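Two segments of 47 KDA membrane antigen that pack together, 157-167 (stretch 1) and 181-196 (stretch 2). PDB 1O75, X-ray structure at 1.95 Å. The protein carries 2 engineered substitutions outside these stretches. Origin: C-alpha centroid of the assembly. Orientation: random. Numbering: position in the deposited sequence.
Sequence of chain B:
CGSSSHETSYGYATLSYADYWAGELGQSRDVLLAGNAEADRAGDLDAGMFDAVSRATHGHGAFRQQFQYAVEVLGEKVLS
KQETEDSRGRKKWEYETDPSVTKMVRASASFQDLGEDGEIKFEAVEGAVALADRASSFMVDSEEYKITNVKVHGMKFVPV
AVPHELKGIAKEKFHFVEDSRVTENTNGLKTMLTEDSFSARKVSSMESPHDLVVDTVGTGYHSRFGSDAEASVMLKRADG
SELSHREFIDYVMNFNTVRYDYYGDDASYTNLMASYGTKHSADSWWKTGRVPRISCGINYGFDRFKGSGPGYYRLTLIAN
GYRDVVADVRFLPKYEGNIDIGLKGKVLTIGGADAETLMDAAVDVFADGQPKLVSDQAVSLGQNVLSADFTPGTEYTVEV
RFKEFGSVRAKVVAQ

Stretch 1 157-167: FVPVAVPHELK
Stretch 2 (181-196) RVTENTNGLKTMLTED

The bonded part of this parallel pairing is short and lies between two prolines of stretch 1, Pro 159 and Pro 163. Pro 159 and Pro 163 have no backbone N-H to donate. The interstrand bonds use Pro 159 O, Ala 161 N and Ala 161 O. Stretch 1 is extended from Phe 157 to Pro 163; the stretch 2 strand runs through Thr 191 and Met 192 to Thr 194. Their N-to-C directions differ by 41°, and the axes approach to 4.6 Å.

Val 160 pairs with Lys 190 (CA to CA 4.8 Å) and Ala 161 with Thr 191 (CA to CA 4.7 Å). Three hydrogen bonds hold this register. Lys 190 N donates to Pro 159 O at 2.9 Å, Ala 161 N to Lys 190 O at 3.0 Å, and Met 192 N to Ala 161 O at 3.0 Å. Val 160 CA also lies 3.1 Å from Lys 190 O, a CA-H...O contact.

Val 160 (chi1 m) and Lys 190 (chi1 m) share one face of the sheet. The aliphatic part of Lys 190 packs on Val 158 (chi1 t), with Lys 190 CD 3.6 Å from Val 158 CG1; its NZ bonds elsewhere in the structure. Ala 161 and Thr 191 (chi1 m) share the other face. There Ala 161 CB meets Leu 189 CD2 at 4.1 Å.

Before the strand, a type I turn spans Thr 183 to Thr 186, and a type II turn spans Thr 186 to Leu 189. Thr 183 N donates to Thr 186 OG1 at 2.8 Å. Gly 188 has phi/psi 98/5, where a CB would jam against the preceding carbonyl. Pro 159 CG sits 3.6 Å from Gly 188 O, and Pro 159 CB 4.1 Å from Val 182 CG1.

Past Pro 163 the chain bends through helical angles. Leu 166 (m, t) points toward stretch 2. Leu 166 CD1 reaches Met 192 CG at 3.7 Å. Met 192 is fully extended (t, t, t), and Met 192 SD lies 4.1 Å from Val 162 CG1.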

# COMPACT_ATOMS: atom_id res chain seq x y z
N PHE B 157 -7.14 -25.45 -12.31
CA PHE B 157 -6.49 -25.61 -13.61
C PHE B 157 -5.01 -26.02 -13.62
O PHE B 157 -4.10 -25.19 -13.66
CB PHE B 157 -6.66 -24.32 -14.43
CG PHE B 157 -8.07 -23.78 -14.44
CD1 PHE B 157 -9.09 -24.48 -15.09
CD2 PHE B 157 -8.39 -22.61 -13.76
CE1 PHE B 157 -10.42 -24.01 -15.05
CE2 PHE B 157 -9.72 -22.13 -13.72
CZ PHE B 157 -10.73 -22.84 -14.36
N VAL B 158 -4.78 -27.33 -13.60
CA VAL B 158 -3.43 -27.88 -13.66
C VAL B 158 -3.26 -28.48 -15.06
O VAL B 158 -4.04 -29.33 -15.46
CB VAL B 158 -3.25 -29.01 -12.62
CG1 VAL B 158 -1.85 -29.63 -12.77
CG2 VAL B 158 -3.46 -28.46 -11.20
N PRO B 159 -2.24 -28.04 -15.83
CA PRO B 159 -2.07 -28.61 -17.17
C PRO B 159 -1.63 -30.08 -17.07
O PRO B 159 -0.62 -30.41 -16.43
CB PRO B 159 -1.02 -27.71 -17.80
CG PRO B 159 -0.18 -27.29 -16.63
CD PRO B 159 -1.21 -27.02 -15.55
N VAL B 160 -2.40 -30.96 -17.70
CA VAL B 160 -2.08 -32.38 -17.65
C VAL B 160 -2.09 -33.11 -19.00
O VAL B 160 -2.66 -32.62 -19.99
CB VAL B 160 -3.03 -33.15 -16.69
CG1 VAL B 160 -2.80 -32.71 -15.25
CG2 VAL B 160 -4.50 -32.93 -17.10
N ALA B 161 -1.42 -34.26 -19.01
CA ALA B 161 -1.36 -35.16 -20.17
C ALA B 161 -2.03 -36.40 -19.61
O ALA B 161 -1.60 -36.94 -18.59
CB ALA B 161 0.08 -35.47 -20.55
N VAL B 162 -3.11 -36.84 -20.26
CA VAL B 162 -3.87 -37.99 -19.80
C VAL B 162 -3.85 -39.13 -20.82
O VAL B 162 -4.27 -38.96 -21.96
CB VAL B 162 -5.36 -37.60 -19.54
CG1 VAL B 162 -6.16 -38.81 -19.08
CG2 VAL B 162 -5.43 -36.49 -18.50
N PRO B 163 -3.36 -40.31 -20.41
CA PRO B 163 -3.30 -41.45 -21.32
C PRO B 163 -4.73 -41.87 -21.65
O PRO B 163 -5.62 -41.80 -20.80
CB PRO B 163 -2.57 -42.53 -20.51
CG PRO B 163 -1.79 -41.73 -19.49
CD PRO B 163 -2.78 -40.66 -19.10
N HIS B 164 -4.94 -42.31 -22.89
CA HIS B 164 -6.26 -42.74 -23.34
C HIS B 164 -7.01 -43.61 -22.33
O HIS B 164 -8.17 -43.35 -22.03
CB HIS B 164 -6.13 -43.50 -24.66
CG HIS B 164 -7.44 -43.91 -25.24
ND1 HIS B 164 -8.31 -43.02 -25.82
CD2 HIS B 164 -8.06 -45.12 -25.27
CE1 HIS B 164 -9.42 -43.65 -26.18
NE2 HIS B 164 -9.29 -44.93 -25.85
N GLU B 165 -6.36 -44.64 -21.81
CA GLU B 165 -7.01 -45.53 -20.85
C GLU B 165 -7.48 -44.85 -19.57
O GLU B 165 -8.34 -45.38 -18.86
CB GLU B 165 -6.07 -46.68 -20.47
CG GLU B 165 -4.71 -46.24 -19.94
CD GLU B 165 -3.68 -46.09 -21.04
OE1 GLU B 165 -3.97 -45.41 -22.05
OE2 GLU B 165 -2.58 -46.66 -20.90
N LEU B 166 -6.93 -43.68 -19.27
CA LEU B 166 -7.31 -42.97 -18.05
C LEU B 166 -8.30 -41.83 -18.28
O LEU B 166 -8.90 -41.32 -17.34
CB LEU B 166 -6.05 -42.42 -17.37
CG LEU B 166 -5.10 -43.49 -16.84
CD1 LEU B 166 -3.87 -42.85 -16.22
CD2 LEU B 166 -5.84 -44.33 -15.81
N LYS B 167 -8.47 -41.46 -19.54
CA LYS B 167 -9.35 -40.37 -19.94
C LYS B 167 -10.67 -40.31 -19.19
O LYS B 167 -11.12 -39.23 -18.81
CB LYS B 167 -9.60 -40.47 -21.44
CG LYS B 167 -10.24 -39.24 -22.05
CD LYS B 167 -9.89 -39.15 -23.53
CE LYS B 167 -10.41 -37.86 -24.12
NZ LYS B 167 -9.94 -37.67 -25.51
N ARG B 181 -4.99 -25.41 -25.76
CA ARG B 181 -3.92 -24.54 -25.29
C ARG B 181 -2.83 -25.37 -24.60
O ARG B 181 -1.68 -24.94 -24.49
CB ARG B 181 -4.48 -23.49 -24.33
CG ARG B 181 -5.42 -22.50 -25.01
CD ARG B 181 -6.03 -21.54 -24.02
NE ARG B 181 -6.96 -22.21 -23.12
CZ ARG B 181 -7.57 -21.61 -22.10
NH1 ARG B 181 -7.32 -20.33 -21.85
NH2 ARG B 181 -8.42 -22.29 -21.35
N VAL B 182 -3.20 -26.56 -24.14
CA VAL B 182 -2.24 -27.45 -23.48
C VAL B 182 -1.72 -28.51 -24.45
O VAL B 182 -2.50 -29.24 -25.05
CB VAL B 182 -2.89 -28.17 -22.29
CG1 VAL B 182 -1.86 -29.04 -21.58
CG2 VAL B 182 -3.50 -27.15 -21.32
N THR B 183 -0.39 -28.59 -24.59
CA THR B 183 0.26 -29.57 -25.47
C THR B 183 1.40 -30.25 -24.72
O THR B 183 1.65 -29.96 -23.54
CB THR B 183 0.87 -28.90 -26.71
OG1 THR B 183 2.03 -28.15 -26.32
CG2 THR B 183 -0.14 -27.95 -27.36
N GLU B 184 2.13 -31.14 -25.39
CA GLU B 184 3.24 -31.84 -24.75
C GLU B 184 4.37 -30.89 -24.35
O GLU B 184 5.23 -31.24 -23.56
CB GLU B 184 3.81 -32.93 -25.68
CG GLU B 184 4.65 -32.38 -26.82
CD GLU B 184 5.11 -33.46 -27.79
OE1 GLU B 184 5.63 -34.50 -27.33
OE2 GLU B 184 4.95 -33.25 -29.02
N ASN B 185 4.37 -29.68 -24.92
CA ASN B 185 5.42 -28.72 -24.61
C ASN B 185 5.04 -27.67 -23.57
O ASN B 185 5.82 -26.76 -23.30
CB ASN B 185 5.84 -27.99 -25.89
CG ASN B 185 6.49 -28.91 -26.90
OD1 ASN B 185 6.28 -28.76 -28.11
ND2 ASN B 185 7.29 -29.87 -26.42
N THR B 186 3.85 -27.79 -23.00
CA THR B 186 3.36 -26.83 -22.02
C THR B 186 4.18 -26.79 -20.73
O THR B 186 4.46 -27.83 -20.14
CB THR B 186 1.91 -27.13 -21.66
OG1 THR B 186 1.10 -26.98 -22.84
CG2 THR B 186 1.39 -26.17 -20.55
N ASN B 187 4.56 -25.59 -20.30
CA ASN B 187 5.34 -25.46 -19.09
C ASN B 187 4.53 -25.87 -17.87
O ASN B 187 3.47 -25.29 -17.61
CB ASN B 187 5.83 -24.02 -18.91
CG ASN B 187 6.73 -23.86 -17.70
OD1 ASN B 187 7.65 -24.66 -17.48
ND2 ASN B 187 6.49 -22.82 -16.91
N GLY B 188 5.01 -26.86 -17.13
CA GLY B 188 4.30 -27.28 -15.93
C GLY B 188 3.41 -28.49 -16.11
O GLY B 188 2.70 -28.89 -15.20
N LEU B 189 3.47 -29.08 -17.30
CA LEU B 189 2.65 -30.25 -17.63
C LEU B 189 2.92 -31.40 -16.69
O LEU B 189 4.07 -31.76 -16.48
CB LEU B 189 2.96 -30.70 -19.06
CG LEU B 189 2.06 -31.78 -19.67
CD1 LEU B 189 0.72 -31.17 -20.10
CD2 LEU B 189 2.77 -32.40 -20.89
N LYS B 190 1.86 -31.97 -16.11
CA LYS B 190 1.99 -33.12 -15.22
C LYS B 190 1.26 -34.28 -15.90
O LYS B 190 0.16 -34.11 -16.42
CB LYS B 190 1.35 -32.84 -13.86
CG LYS B 190 2.05 -31.78 -13.01
CD LYS B 190 1.17 -31.42 -11.83
CE LYS B 190 1.90 -31.41 -10.53
NZ LYS B 190 2.34 -32.74 -10.09
N THR B 191 1.88 -35.46 -15.87
CA THR B 191 1.29 -36.63 -16.53
C THR B 191 0.53 -37.55 -15.58
O THR B 191 1.03 -37.94 -14.53
CB THR B 191 2.40 -37.39 -17.28
OG1 THR B 191 2.97 -36.51 -18.25
CG2 THR B 191 1.85 -38.66 -17.98
N MET B 192 -0.71 -37.87 -15.93
CA MET B 192 -1.49 -38.75 -15.08
C MET B 192 -0.82 -40.12 -15.18
O MET B 192 -0.63 -40.63 -16.28
CB MET B 192 -2.94 -38.82 -15.56
CG MET B 192 -3.87 -39.49 -14.57
SD MET B 192 -5.60 -39.28 -15.02
CE MET B 192 -6.38 -39.84 -13.55
N LEU B 193 -0.42 -40.67 -14.03
CA LEU B 193 0.29 -41.95 -13.97
C LEU B 193 -0.63 -43.13 -13.70
O LEU B 193 -0.42 -44.23 -14.22
CB LEU B 193 1.38 -41.91 -12.89
CG LEU B 193 2.46 -40.84 -13.10
CD1 LEU B 193 3.29 -40.67 -11.84
CD2 LEU B 193 3.31 -41.23 -14.29
N THR B 194 -1.62 -42.92 -12.84
CA THR B 194 -2.56 -43.97 -12.51
C THR B 194 -3.92 -43.31 -12.34
O THR B 194 -4.07 -42.10 -12.53
CB THR B 194 -2.21 -44.69 -11.21
OG1 THR B 194 -2.35 -43.79 -10.11
CG2 THR B 194 -0.76 -45.21 -11.25
N GLU B 195 -4.91 -44.11 -11.97
CA GLU B 195 -6.26 -43.61 -11.78
C GLU B 195 -6.32 -42.52 -10.72
O GLU B 195 -7.29 -41.76 -10.65
CB GLU B 195 -7.17 -44.77 -11.38
CG GLU B 195 -6.86 -45.32 -10.01
CD GLU B 195 -7.66 -46.56 -9.70
OE1 GLU B 195 -8.87 -46.56 -9.99
OE2 GLU B 195 -7.08 -47.53 -9.15
N ASP B 196 -5.30 -42.44 -9.88
CA ASP B 196 -5.32 -41.43 -8.82
C ASP B 196 -3.97 -40.78 -8.52
O ASP B 196 -3.71 -40.43 -7.37
CB ASP B 196 -5.88 -42.05 -7.55
CG ASP B 196 -4.94 -43.07 -6.94
OD1 ASP B 196 -3.93 -43.42 -7.60
OD2 ASP B 196 -5.21 -43.52 -5.81